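Local coordinates for protein GH3 beta-N-acetylglucosaminidase (Paenibacillaceae, PDB 6K5J) that probably catalyses the hydrolytic release of terminal non-reducing N-acetylglucosamine residues from beta-linked N-acetylglucosaminides, as a family 3 glycoside hydrolase, at residues Gly284-Val289 and Leu309-Ala314; Asn75-Ile80 and Arg340-Gly345; Lys388-Val393 and Ala420-Asn425; Leu467-Ala472 and Asn491-Val496. All blocks are in the same frame, centred on the assembly; numbering follows the deposited sequence.

In the fold
Of the four contacts, two lie in the TIM-barrel domain and two in the domain that follows it. Contact 1 is nested along the sequence within the loop closed by contact 2, and their centres lie about 24 Å apart; strand 296-298, on which contact 1 packs, and strand 79-81, into which segment 75-80 runs, belong to the parallel strands of the barrel. Contacts 3 and 4 follow in series, their centres about 21 Å apart, both belonging to the second domain's six-stranded mixed sheet and the helices packed on it. Between the pairs the centres are about 51 to 57 Å apart, on opposite sides of the chain's centre. Each contact thus lies within one domain or the other, and none of the four joins the two.

Contact 1. Residues Gly284-Val289 and Leu309-Ala314; sequences GAVQAV and LDALLA
Neighbouring outer helices of a TIM barrel meet where A285, V286 and V289 of helix 281-291 face A311 and L312 of helix 302-317. Over the short segments the axes approach to 8.6 Å and cross at -52°, and the contact is confined to these five residues. L312 is the principal intruder. Its CG is anti to the carbonyl carbon (chi1 -74°), and the CD2 branch reaches the first helix, where it lies 3.6 Å from CG2 of V289; these two side chains cross obliquely. The same L312 CD2 also rests 3.7 Å from the backbone O of A285, while CB of A285 stands 4.2 Å from CG of L312. One methyl is thus set against residues a helical turn apart. V286 fills the other part of the interface. Its CG2 branch, anti to the carbonyl carbon, comes 3.8 Å from CB of A311 and 3.4 Å from the backbone O of A311; the small side chain of A311 is consistent with this close approach. Beneath the pair, I296 of strand 296-298 touches A285, V289 and L312, and V21 of strand 21-23 adds to the floor under L312. Two consecutive helices seated over the strand that links them in sequence, joined by apolar side chains that also rest on backbone oxygens, are typical of the outer layer of a beta/alpha barrel.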
loop_
_atom_site.group_PDB
_atom_site.type_symbol
_atom_site.label_atom_id
_atom_site.label_comp_id
_atom_site.label_asym_id
_atom_site.label_seq_id
_atom_site.Cartn_x
_atom_site.Cartn_y
_atom_site.Cartn_z
ATOM N N GLY A 284 7.771 -10.470 -20.840
ATOM C CA GLY A 284 6.690 -9.725 -20.217
ATOM C C GLY A 284 6.803 -8.234 -20.473
ATOM O O GLY A 284 5.799 -7.558 -20.724
ATOM N N ALA A 285 8.025 -7.699 -20.416
ATOM C CA ALA A 285 8.237 -6.286 -20.723
ATOM C C ALA A 285 7.739 -5.952 -22.125
ATOM O O ALA A 285 6.996 -4.983 -22.322
ATOM C CB ALA A 285 9.719 -5.939 -20.592
ATOM N N VAL A 286 8.157 -6.745 -23.113
ATOM C CA VAL A 286 7.734 -6.526 -24.496
ATOM C C VAL A 286 6.221 -6.630 -24.606
ATOM O O VAL A 286 5.563 -5.785 -25.222
ATOM C CB VAL A 286 8.439 -7.529 -25.433
ATOM C CG1 VAL A 286 7.899 -7.412 -26.860
ATOM C CG2 VAL A 286 9.939 -7.311 -25.397
ATOM N N GLN A 287 5.643 -7.666 -24.001
ATOM C CA GLN A 287 4.206 -7.867 -24.122
ATOM C C GLN A 287 3.417 -6.781 -23.402
ATOM O O GLN A 287 2.313 -6.427 -23.840
ATOM C CB GLN A 287 3.825 -9.243 -23.592
ATOM C CG GLN A 287 3.997 -10.345 -24.619
ATOM C CD GLN A 287 3.766 -11.714 -24.034
ATOM O OE1 GLN A 287 4.701 -12.497 -23.862
ATOM N NE2 GLN A 287 2.517 -12.013 -23.720
ATOM N N ALA A 288 3.963 -6.239 -22.308
ATOM C CA ALA A 288 3.297 -5.136 -21.616
ATOM C C ALA A 288 3.234 -3.883 -22.485
ATOM O O ALA A 288 2.199 -3.207 -22.538
ATOM C CB ALA A 288 4.019 -4.838 -20.302
ATOM N N VAL A 289 4.329 -3.541 -23.157
ATOM C CA VAL A 289 4.288 -2.390 -24.057
ATOM C C VAL A 289 3.308 -2.654 -25.193
ATOM O O VAL A 289 2.492 -1.795 -25.543
ATOM C CB VAL A 289 5.696 -2.061 -24.589
ATOM C CG1 VAL A 289 5.599 -1.040 -25.721
ATOM C CG2 VAL A 289 6.591 -1.538 -23.451
ATOM N N LEU A 309 15.198 -4.240 -20.429
ATOM C CA LEU A 309 15.746 -3.210 -21.306
ATOM C C LEU A 309 16.229 -3.807 -22.624
ATOM O O LEU A 309 15.963 -3.258 -23.704
ATOM C CB LEU A 309 16.892 -2.480 -20.598
ATOM C CG LEU A 309 16.548 -1.435 -19.533
ATOM C CD1 LEU A 309 17.713 -1.251 -18.541
ATOM C CD2 LEU A 309 16.166 -0.108 -20.176
ATOM N N ASP A 310 16.961 -4.927 -22.547
ATOM C CA ASP A 310 17.455 -5.608 -23.741
ATOM C C ASP A 310 16.310 -6.132 -24.594
ATOM O O ASP A 310 16.345 -6.027 -25.823
ATOM C CB ASP A 310 18.377 -6.772 -23.349
ATOM C CG ASP A 310 19.772 -6.315 -22.927
ATOM O OD1 ASP A 310 20.178 -5.192 -23.286
ATOM O OD2 ASP A 310 20.460 -7.092 -22.231
ATOM N N ALA A 311 15.294 -6.722 -23.962
ATOM C CA ALA A 311 14.173 -7.268 -24.719
ATOM C C ALA A 311 13.384 -6.167 -25.420
ATOM O O ALA A 311 12.937 -6.348 -26.561
ATOM C CB ALA A 311 13.272 -8.080 -23.792
ATOM N N LEU A 312 13.199 -5.020 -24.758
ATOM C CA LEU A 312 12.464 -3.918 -25.376
ATOM C C LEU A 312 13.223 -3.365 -26.575
ATOM O O LEU A 312 12.636 -3.118 -27.634
ATOM C CB LEU A 312 12.205 -2.806 -24.357
ATOM C CG LEU A 312 11.112 -3.116 -23.324
ATOM C CD1 LEU A 312 11.128 -2.073 -22.201
ATOM C CD2 LEU A 312 9.752 -3.168 -23.997
ATOM N N LEU A 313 14.533 -3.165 -26.421
ATOM C CA LEU A 313 15.343 -2.700 -27.540
ATOM C C LEU A 313 15.304 -3.698 -28.696
ATOM O O LEU A 313 15.124 -3.311 -29.859
ATOM C CB LEU A 313 16.779 -2.458 -27.078
ATOM C CG LEU A 313 17.687 -1.842 -28.141
ATOM C CD1 LEU A 313 17.224 -0.436 -28.497
ATOM C CD2 LEU A 313 19.139 -1.829 -27.681
ATOM N N ALA A 314 15.462 -4.989 -28.396
ATOM C CA ALA A 314 15.461 -5.998 -29.454
ATOM C C ALA A 314 14.122 -6.040 -30.180
ATOM O O ALA A 314 14.072 -6.269 -31.396
ATOM C CB ALA A 314 15.797 -7.374 -28.874
#

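Contact 2. Residues Asn75-Ile80 and Arg340-Gly345; sequences NVPLLI and RAVDAG
P77 and V342 touch through CB of the proline ring and the CG2 methyl of the valine, 3.6 Å apart. V342 points at the opposing segment, and its two methyls divide the work. CG2 occupies the crowded position between backbone N and carbonyl carbon (chi1 of V342 -55° places CG1 beside the N instead), and this turns CG2 to the proline. CG1 is 4.4 Å from CD2 of L79, a looser touch. CB of V342 lies 3.9 Å from the backbone O of L78, an oxygen that accepts hydrogen bonds from Q67 and N131. D343 is set differently: its side chain runs beside the proline ring and points the same way, meeting it through CB, which is 3.9 Å from CG of P77, while the carboxylate leads away. A type I turn from A341 to A344 probably helps set V342, and K337, whose side chain touches V342, bonds the backbone O of P77 through NZ. Helix 323-339 ends in a Schellman motif with A341, of positive phi, as its C-prime residue; V342 follows, its N closing the motif on O of K337, and its apolar side chain packs this C-cap against the segment entering barrel strand 79-81.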
loop_
_atom_site.group_PDB
_atom_site.type_symbol
_atom_site.label_atom_id
_atom_site.label_comp_id
_atom_site.label_asym_id
_atom_site.label_seq_id
_atom_site.Cartn_x
_atom_site.Cartn_y
_atom_site.Cartn_z
ATOM N N ASN A 75 20.894 13.084 -19.359
ATOM C CA ASN A 75 19.714 12.241 -19.415
ATOM C C ASN A 75 18.490 12.990 -18.897
ATOM O O ASN A 75 18.592 13.975 -18.166
ATOM C CB ASN A 75 19.938 10.951 -18.619
ATOM C CG ASN A 75 20.750 9.938 -19.397
ATOM O OD1 ASN A 75 20.266 9.363 -20.370
ATOM N ND2 ASN A 75 21.993 9.723 -18.980
ATOM N N VAL A 76 17.320 12.508 -19.303
ATOM C CA VAL A 76 16.054 13.123 -18.894
ATOM C C VAL A 76 15.930 13.051 -17.375
ATOM O O VAL A 76 16.365 12.050 -16.770
ATOM C CB VAL A 76 14.880 12.407 -19.592
ATOM C CG1 VAL A 76 13.546 12.934 -19.137
ATOM C CG2 VAL A 76 15.014 12.544 -21.109
ATOM N N PRO A 77 15.397 14.078 -16.697
ATOM C CA PRO A 77 15.179 13.970 -15.245
ATOM C C PRO A 77 14.319 12.761 -14.901
ATOM O O PRO A 77 13.507 12.302 -15.705
ATOM C CB PRO A 77 14.461 15.277 -14.889
ATOM C CG PRO A 77 14.872 16.236 -15.960
ATOM C CD PRO A 77 15.033 15.410 -17.214
ATOM N N LEU A 78 14.510 12.247 -13.686
ATOM C CA LEU A 78 13.935 10.965 -13.290
ATOM C C LEU A 78 12.598 11.113 -12.575
ATOM O O LEU A 78 12.408 12.017 -11.755
ATOM C CB LEU A 78 14.892 10.226 -12.355
ATOM C CG LEU A 78 16.259 9.829 -12.904
ATOM C CD1 LEU A 78 17.176 9.495 -11.742
ATOM C CD2 LEU A 78 16.099 8.633 -13.830
ATOM N N LEU A 79 11.686 10.185 -12.858
ATOM C CA LEU A 79 10.642 9.873 -11.893
ATOM C C LEU A 79 11.245 9.066 -10.745
ATOM O O LEU A 79 12.050 8.156 -10.958
ATOM C CB LEU A 79 9.503 9.090 -12.560
ATOM C CG LEU A 79 8.635 9.895 -13.536
ATOM C CD1 LEU A 79 7.804 8.958 -14.422
ATOM C CD2 LEU A 79 7.741 10.872 -12.765
ATOM N N ILE A 80 10.857 9.403 -9.518
ATOM C CA ILE A 80 11.321 8.706 -8.327
ATOM C C ILE A 80 10.076 8.341 -7.527
ATOM O O ILE A 80 9.362 9.227 -7.038
ATOM C CB ILE A 80 12.302 9.554 -7.505
ATOM C CG1 ILE A 80 13.572 9.824 -8.333
ATOM C CG2 ILE A 80 12.676 8.859 -6.197
ATOM C CD1 ILE A 80 14.650 10.631 -7.614
ATOM N N ARG A 340 5.031 17.651 -13.257
ATOM C CA ARG A 340 5.407 17.600 -11.858
ATOM C C ARG A 340 6.717 18.321 -11.599
ATOM O O ARG A 340 7.272 18.197 -10.502
ATOM C CB ARG A 340 5.480 16.142 -11.384
ATOM C CG ARG A 340 4.107 15.452 -11.315
ATOM C CD ARG A 340 3.084 16.271 -10.508
ATOM N NE ARG A 340 1.716 15.901 -10.854
ATOM C CZ ARG A 340 0.682 16.733 -10.823
ATOM N NH1 ARG A 340 0.853 17.996 -10.457
ATOM N NH2 ARG A 340 -0.522 16.308 -11.173
ATOM N N ALA A 341 7.216 19.078 -12.581
ATOM C CA ALA A 341 8.456 19.848 -12.454
ATOM C C ALA A 341 9.546 19.024 -11.775
ATOM O O ALA A 341 10.157 19.442 -10.785
ATOM C CB ALA A 341 8.214 21.159 -11.701
ATOM N N VAL A 342 9.773 17.818 -12.305
ATOM C CA VAL A 342 10.722 16.905 -11.679
ATOM C C VAL A 342 12.153 17.399 -11.782
ATOM O O VAL A 342 13.027 16.899 -11.067
ATOM C CB VAL A 342 10.593 15.485 -12.272
ATOM C CG1 VAL A 342 9.144 14.992 -12.157
ATOM C CG2 VAL A 342 11.075 15.447 -13.721
ATOM N N ASP A 343 12.418 18.381 -12.639
ATOM C CA ASP A 343 13.747 18.972 -12.710
ATOM C C ASP A 343 13.962 20.066 -11.667
ATOM O O ASP A 343 15.074 20.601 -11.572
ATOM C CB ASP A 343 13.999 19.523 -14.117
ATOM C CG ASP A 343 12.975 20.574 -14.530
ATOM O OD1 ASP A 343 11.807 20.491 -14.089
ATOM O OD2 ASP A 343 13.344 21.493 -15.292
ATOM N N ALA A 344 12.941 20.400 -10.879
ATOM C CA ALA A 344 13.058 21.489 -9.919
ATOM C C ALA A 344 14.056 21.141 -8.820
ATOM O O ALA A 344 14.195 19.982 -8.419
ATOM C CB ALA A 344 11.697 21.810 -9.302
ATOM N N GLY A 345 14.769 22.161 -8.346
ATOM C CA GLY A 345 15.655 22.033 -7.212
ATOM C C GLY A 345 15.183 22.892 -6.050
ATOM O O GLY A 345 14.158 23.576 -6.123
#

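Contact 3. Residues Lys388-Val393 and Ala420-Asn425; sequences KPVLVV and AGYDVN
V390 and V424 pair as parallel neighbours, and from them the contact is closely packed on one side and water-mediated on the other. On the tight side N425 is gripped through its backbone: its N donates to O of V390 at 2.8 Å, with an N-H...O angle of 164°, and its O accepts from N of V392 at 2.9 Å. Over the face that bears the valines, CG2 of V392 meets CG1 of V424 at 3.9 Å, and L417 of helix 413-419 touches both. Y422 adds its ring edge to buried V390, CD2 of the ring standing 4.3 Å from CG2 of the valine. The other face carries L391 and N425, side by side and pointing the same way; CD1 of L391 presses to 3.2 Å from the backbone O of N425, while the amide oxygen of N425 is hydrogen-bonded by Q427. Toward the solvent N of V390 still bonds O of D423, but beyond it direct bonding gives way to a water, which donates to O of K388 at 2.7 Å and accepts from N of D423. On this exposed side P389 and D423 lie side by side, CB of P389 3.9 Å from OD2 of D423. Neighbouring parallel strands joined through helix 413-419 make this a beta-alpha-beta unit.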
loop_
_atom_site.group_PDB
_atom_site.type_symbol
_atom_site.label_atom_id
_atom_site.label_comp_id
_atom_site.label_asym_id
_atom_site.label_seq_id
_atom_site.Cartn_x
_atom_site.Cartn_y
_atom_site.Cartn_z
ATOM N N LYS A 388 -7.742 -2.083 38.065
ATOM C CA LYS A 388 -7.269 -3.447 37.930
ATOM C C LYS A 388 -6.187 -3.522 36.857
ATOM O O LYS A 388 -6.176 -2.705 35.927
ATOM C CB LYS A 388 -8.422 -4.391 37.564
ATOM C CG LYS A 388 -9.490 -4.532 38.636
ATOM C CD LYS A 388 -10.673 -5.321 38.099
ATOM C CE LYS A 388 -11.336 -6.154 39.190
ATOM N NZ LYS A 388 -11.869 -5.315 40.297
ATOM N N PRO A 389 -5.268 -4.484 36.955
ATOM C CA PRO A 389 -4.248 -4.638 35.913
ATOM C C PRO A 389 -4.879 -5.024 34.585
ATOM O O PRO A 389 -5.996 -5.541 34.520
ATOM C CB PRO A 389 -3.352 -5.773 36.438
ATOM C CG PRO A 389 -3.769 -5.983 37.872
ATOM C CD PRO A 389 -5.191 -5.556 37.960
ATOM N N VAL A 390 -4.132 -4.775 33.517
ATOM C CA VAL A 390 -4.566 -5.089 32.163
ATOM C C VAL A 390 -3.458 -5.882 31.487
ATOM O O VAL A 390 -2.303 -5.442 31.453
ATOM C CB VAL A 390 -4.878 -3.814 31.356
ATOM C CG1 VAL A 390 -5.481 -4.168 29.986
ATOM C CG2 VAL A 390 -5.812 -2.894 32.138
ATOM N N LEU A 391 -3.802 -7.046 30.961
ATOM C CA LEU A 391 -2.883 -7.812 30.136
ATOM C C LEU A 391 -3.157 -7.471 28.675
ATOM O O LEU A 391 -4.255 -7.719 28.174
ATOM C CB LEU A 391 -3.053 -9.309 30.380
ATOM C CG LEU A 391 -2.206 -10.184 29.447
ATOM C CD1 LEU A 391 -0.697 -9.978 29.706
ATOM C CD2 LEU A 391 -2.594 -11.640 29.578
ATOM N N VAL A 392 -2.172 -6.895 27.999
ATOM C CA VAL A 392 -2.269 -6.617 26.571
ATOM C C VAL A 392 -1.395 -7.619 25.828
ATOM O O VAL A 392 -0.196 -7.743 26.114
ATOM C CB VAL A 392 -1.852 -5.175 26.237
ATOM C CG1 VAL A 392 -1.901 -4.950 24.707
ATOM C CG2 VAL A 392 -2.753 -4.175 26.972
ATOM N N VAL A 393 -1.993 -8.331 24.879
ATOM C CA VAL A 393 -1.275 -9.267 24.022
ATOM C C VAL A 393 -0.999 -8.567 22.697
ATOM O O VAL A 393 -1.931 -8.203 21.970
ATOM C CB VAL A 393 -2.071 -10.566 23.823
ATOM C CG1 VAL A 393 -1.235 -11.594 23.071
ATOM C CG2 VAL A 393 -2.500 -11.127 25.175
ATOM N N ALA A 420 -1.951 6.653 29.869
ATOM C CA ALA A 420 -3.182 7.076 30.514
ATOM C C ALA A 420 -3.227 6.706 31.990
ATOM O O ALA A 420 -4.225 6.996 32.655
ATOM C CB ALA A 420 -4.387 6.470 29.795
ATOM N N GLY A 421 -2.186 6.063 32.513
ATOM C CA GLY A 421 -2.143 5.692 33.911
ATOM C C GLY A 421 -2.625 4.296 34.233
ATOM O O GLY A 421 -2.825 3.986 35.413
ATOM N N TYR A 422 -2.812 3.442 33.235
ATOM C CA TYR A 422 -3.237 2.076 33.488
ATOM C C TYR A 422 -2.034 1.195 33.832
ATOM O O TYR A 422 -0.898 1.452 33.415
ATOM C CB TYR A 422 -4.006 1.519 32.278
ATOM C CG TYR A 422 -5.404 2.098 32.199
ATOM C CD1 TYR A 422 -5.600 3.445 31.889
ATOM C CD2 TYR A 422 -6.514 1.323 32.476
ATOM C CE1 TYR A 422 -6.873 3.996 31.848
ATOM C CE2 TYR A 422 -7.795 1.858 32.422
ATOM C CZ TYR A 422 -7.966 3.196 32.116
ATOM O OH TYR A 422 -9.232 3.736 32.076
ATOM N N ASP A 423 -2.297 0.177 34.645
ATOM C CA ASP A 423 -1.299 -0.791 35.097
ATOM C C ASP A 423 -1.293 -1.928 34.084
ATOM O O ASP A 423 -2.141 -2.819 34.128
ATOM C CB ASP A 423 -1.648 -1.268 36.504
ATOM C CG ASP A 423 -0.730 -2.372 37.016
ATOM O OD1 ASP A 423 0.346 -2.598 36.435
ATOM O OD2 ASP A 423 -1.110 -3.007 38.021
ATOM N N VAL A 424 -0.331 -1.897 33.167
ATOM C CA VAL A 424 -0.367 -2.713 31.962
ATOM C C VAL A 424 0.785 -3.706 31.988
ATOM O O VAL A 424 1.939 -3.328 32.222
ATOM C CB VAL A 424 -0.305 -1.835 30.697
ATOM C CG1 VAL A 424 -0.167 -2.687 29.453
ATOM C CG2 VAL A 424 -1.556 -0.935 30.612
ATOM N N ASN A 425 0.475 -4.967 31.727
ATOM C CA ASN A 425 1.467 -5.971 31.371
ATOM C C ASN A 425 1.297 -6.232 29.876
ATOM O O ASN A 425 0.358 -6.921 29.475
ATOM C CB ASN A 425 1.260 -7.240 32.195
ATOM C CG ASN A 425 2.341 -8.280 31.959
ATOM O OD1 ASN A 425 3.050 -8.238 30.956
ATOM N ND2 ASN A 425 2.485 -9.211 32.901
HETATM O O HOH W 1 -5.155 -0.308 35.247
#

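Contact 4. Residues Leu467-Ala472 and Asn491-Val496; sequences LIEALA and NALPTV
E469 and T495 lock a helix to a turn, with the carboxylate as the bump and the bend of the backbone from L493 to V496, a type I turn, as the hollow. The glutamate chain is bent at chi2 (-74°), which folds its CD back to the turn. OE2 takes the backbone N of T495 at 2.8 Å through its syn lone pair, and OE1 faces the hydroxyl OG1 of T495, though at a modelled separation too short to be taken literally. The ring of P494 walls the pocket, its CD 3.5 Å from OE2 of E469. An alanine in place of E469 would probably leave the backbone N of T495 without its acceptor and open a gap beside the ring of P494. Helix 462-472 is the helix of a beta-alpha-beta crossover between the parallel strands 450-455 and 478-483, and the turn lies on the way from the latter to strand 499-501. On the buried flank, CG2 of I468 is the bump: CD2 of L493 and CG2 of V496 each stand 3.6 Å from it, and V481 of the sheet touches both I468 and V496. One turn along the helix, the CB of A472 nestles against T495, 3.8 Å from its CB, with CG2 of V496 a little farther at 4.2 Å from the same A472 methyl. R377 binds the carbonyl oxygens of L493 and V496.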
loop_
_atom_site.group_PDB
_atom_site.type_symbol
_atom_site.label_atom_id
_atom_site.label_comp_id
_atom_site.label_asym_id
_atom_site.label_seq_id
_atom_site.Cartn_x
_atom_site.Cartn_y
_atom_site.Cartn_z
ATOM N N LEU A 467 -5.519 -19.374 20.248
ATOM C CA LEU A 467 -5.229 -18.732 21.524
ATOM C C LEU A 467 -6.363 -17.804 21.934
ATOM O O LEU A 467 -6.820 -17.830 23.083
ATOM C CB LEU A 467 -3.909 -17.962 21.445
ATOM C CG LEU A 467 -3.586 -17.035 22.623
ATOM C CD1 LEU A 467 -3.580 -17.814 23.926
ATOM C CD2 LEU A 467 -2.245 -16.341 22.413
ATOM N N ILE A 468 -6.839 -16.977 20.998
ATOM C CA ILE A 468 -7.914 -16.041 21.312
ATOM C C ILE A 468 -9.177 -16.792 21.721
ATOM O O ILE A 468 -9.830 -16.452 22.716
ATOM C CB ILE A 468 -8.186 -15.109 20.118
ATOM C CG1 ILE A 468 -6.980 -14.211 19.858
ATOM C CG2 ILE A 468 -9.429 -14.294 20.392
ATOM C CD1 ILE A 468 -7.049 -13.465 18.513
ATOM N N GLU A 469 -9.556 -17.806 20.939
ATOM C CA GLU A 469 -10.740 -18.592 21.273
ATOM C C GLU A 469 -10.589 -19.291 22.621
ATOM O O GLU A 469 -11.572 -19.441 23.356
ATOM C CB GLU A 469 -11.026 -19.611 20.164
ATOM C CG GLU A 469 -11.772 -19.023 18.958
ATOM C CD GLU A 469 -13.242 -18.760 19.237
ATOM O OE1 GLU A 469 -14.008 -19.742 19.382
ATOM O OE2 GLU A 469 -13.642 -17.575 19.318
ATOM N N ALA A 470 -9.369 -19.701 22.972
ATOM C CA ALA A 470 -9.136 -20.310 24.280
ATOM C C ALA A 470 -9.374 -19.304 25.399
ATOM O O ALA A 470 -10.056 -19.603 26.390
ATOM C CB ALA A 470 -7.713 -20.871 24.349
ATOM N N LEU A 471 -8.821 -18.097 25.250
ATOM C CA LEU A 471 -9.035 -17.055 26.245
ATOM C C LEU A 471 -10.507 -16.691 26.342
ATOM O O LEU A 471 -11.007 -16.374 27.429
ATOM C CB LEU A 471 -8.204 -15.818 25.901
ATOM C CG LEU A 471 -6.688 -15.969 25.923
ATOM C CD1 LEU A 471 -6.006 -14.729 25.342
ATOM C CD2 LEU A 471 -6.228 -16.198 27.359
ATOM N N ALA A 472 -11.214 -16.723 25.212
ATOM C CA ALA A 472 -12.628 -16.378 25.198
ATOM C C ALA A 472 -13.468 -17.394 25.952
ATOM O O ALA A 472 -14.569 -17.057 26.402
ATOM C CB ALA A 472 -13.135 -16.256 23.754
ATOM N N ASN A 491 -14.570 -13.236 11.956
ATOM C CA ASN A 491 -15.182 -14.400 11.312
ATOM C C ASN A 491 -14.604 -15.712 11.821
ATOM O O ASN A 491 -15.261 -16.754 11.703
ATOM C CB ASN A 491 -14.994 -14.336 9.790
ATOM C CG ASN A 491 -15.808 -13.239 9.149
ATOM O OD1 ASN A 491 -16.750 -12.722 9.747
ATOM N ND2 ASN A 491 -15.453 -12.877 7.921
ATOM N N ALA A 492 -13.391 -15.683 12.366
ATOM C CA ALA A 492 -12.727 -16.855 12.909
ATOM C C ALA A 492 -12.817 -16.937 14.427
ATOM O O ALA A 492 -12.177 -17.809 15.018
ATOM C CB ALA A 492 -11.255 -16.875 12.481
ATOM N N LEU A 493 -13.591 -16.056 15.066
ATOM C CA LEU A 493 -13.596 -15.912 16.527
ATOM C C LEU A 493 -15.022 -15.949 17.080
ATOM O O LEU A 493 -15.501 -14.980 17.677
ATOM C CB LEU A 493 -12.889 -14.614 16.931
ATOM C CG LEU A 493 -11.441 -14.488 16.466
ATOM C CD1 LEU A 493 -10.916 -13.065 16.714
ATOM C CD2 LEU A 493 -10.548 -15.524 17.163
ATOM N N PRO A 494 -15.724 -17.076 16.929
ATOM C CA PRO A 494 -17.150 -17.096 17.302
ATOM C C PRO A 494 -17.416 -16.967 18.798
ATOM O O PRO A 494 -18.525 -16.565 19.168
ATOM C CB PRO A 494 -17.640 -18.447 16.752
ATOM C CG PRO A 494 -16.412 -19.292 16.660
ATOM C CD PRO A 494 -15.281 -18.357 16.341
ATOM N N THR A 495 -16.448 -17.271 19.661
ATOM C CA THR A 495 -16.645 -17.199 21.105
ATOM C C THR A 495 -16.355 -15.819 21.678
ATOM O O THR A 495 -16.756 -15.532 22.815
ATOM C CB THR A 495 -15.757 -18.237 21.799
ATOM O OG1 THR A 495 -15.782 -19.452 21.039
ATOM C CG2 THR A 495 -16.242 -18.519 23.227
ATOM N N VAL A 496 -15.681 -14.956 20.913
ATOM C CA VAL A 496 -15.316 -13.631 21.409
ATOM C C VAL A 496 -16.578 -12.805 21.610
ATOM O O VAL A 496 -17.472 -12.794 20.756
ATOM C CB VAL A 496 -14.335 -12.970 20.429
ATOM C CG1 VAL A 496 -14.219 -11.473 20.672
ATOM C CG2 VAL A 496 -12.986 -13.635 20.534
#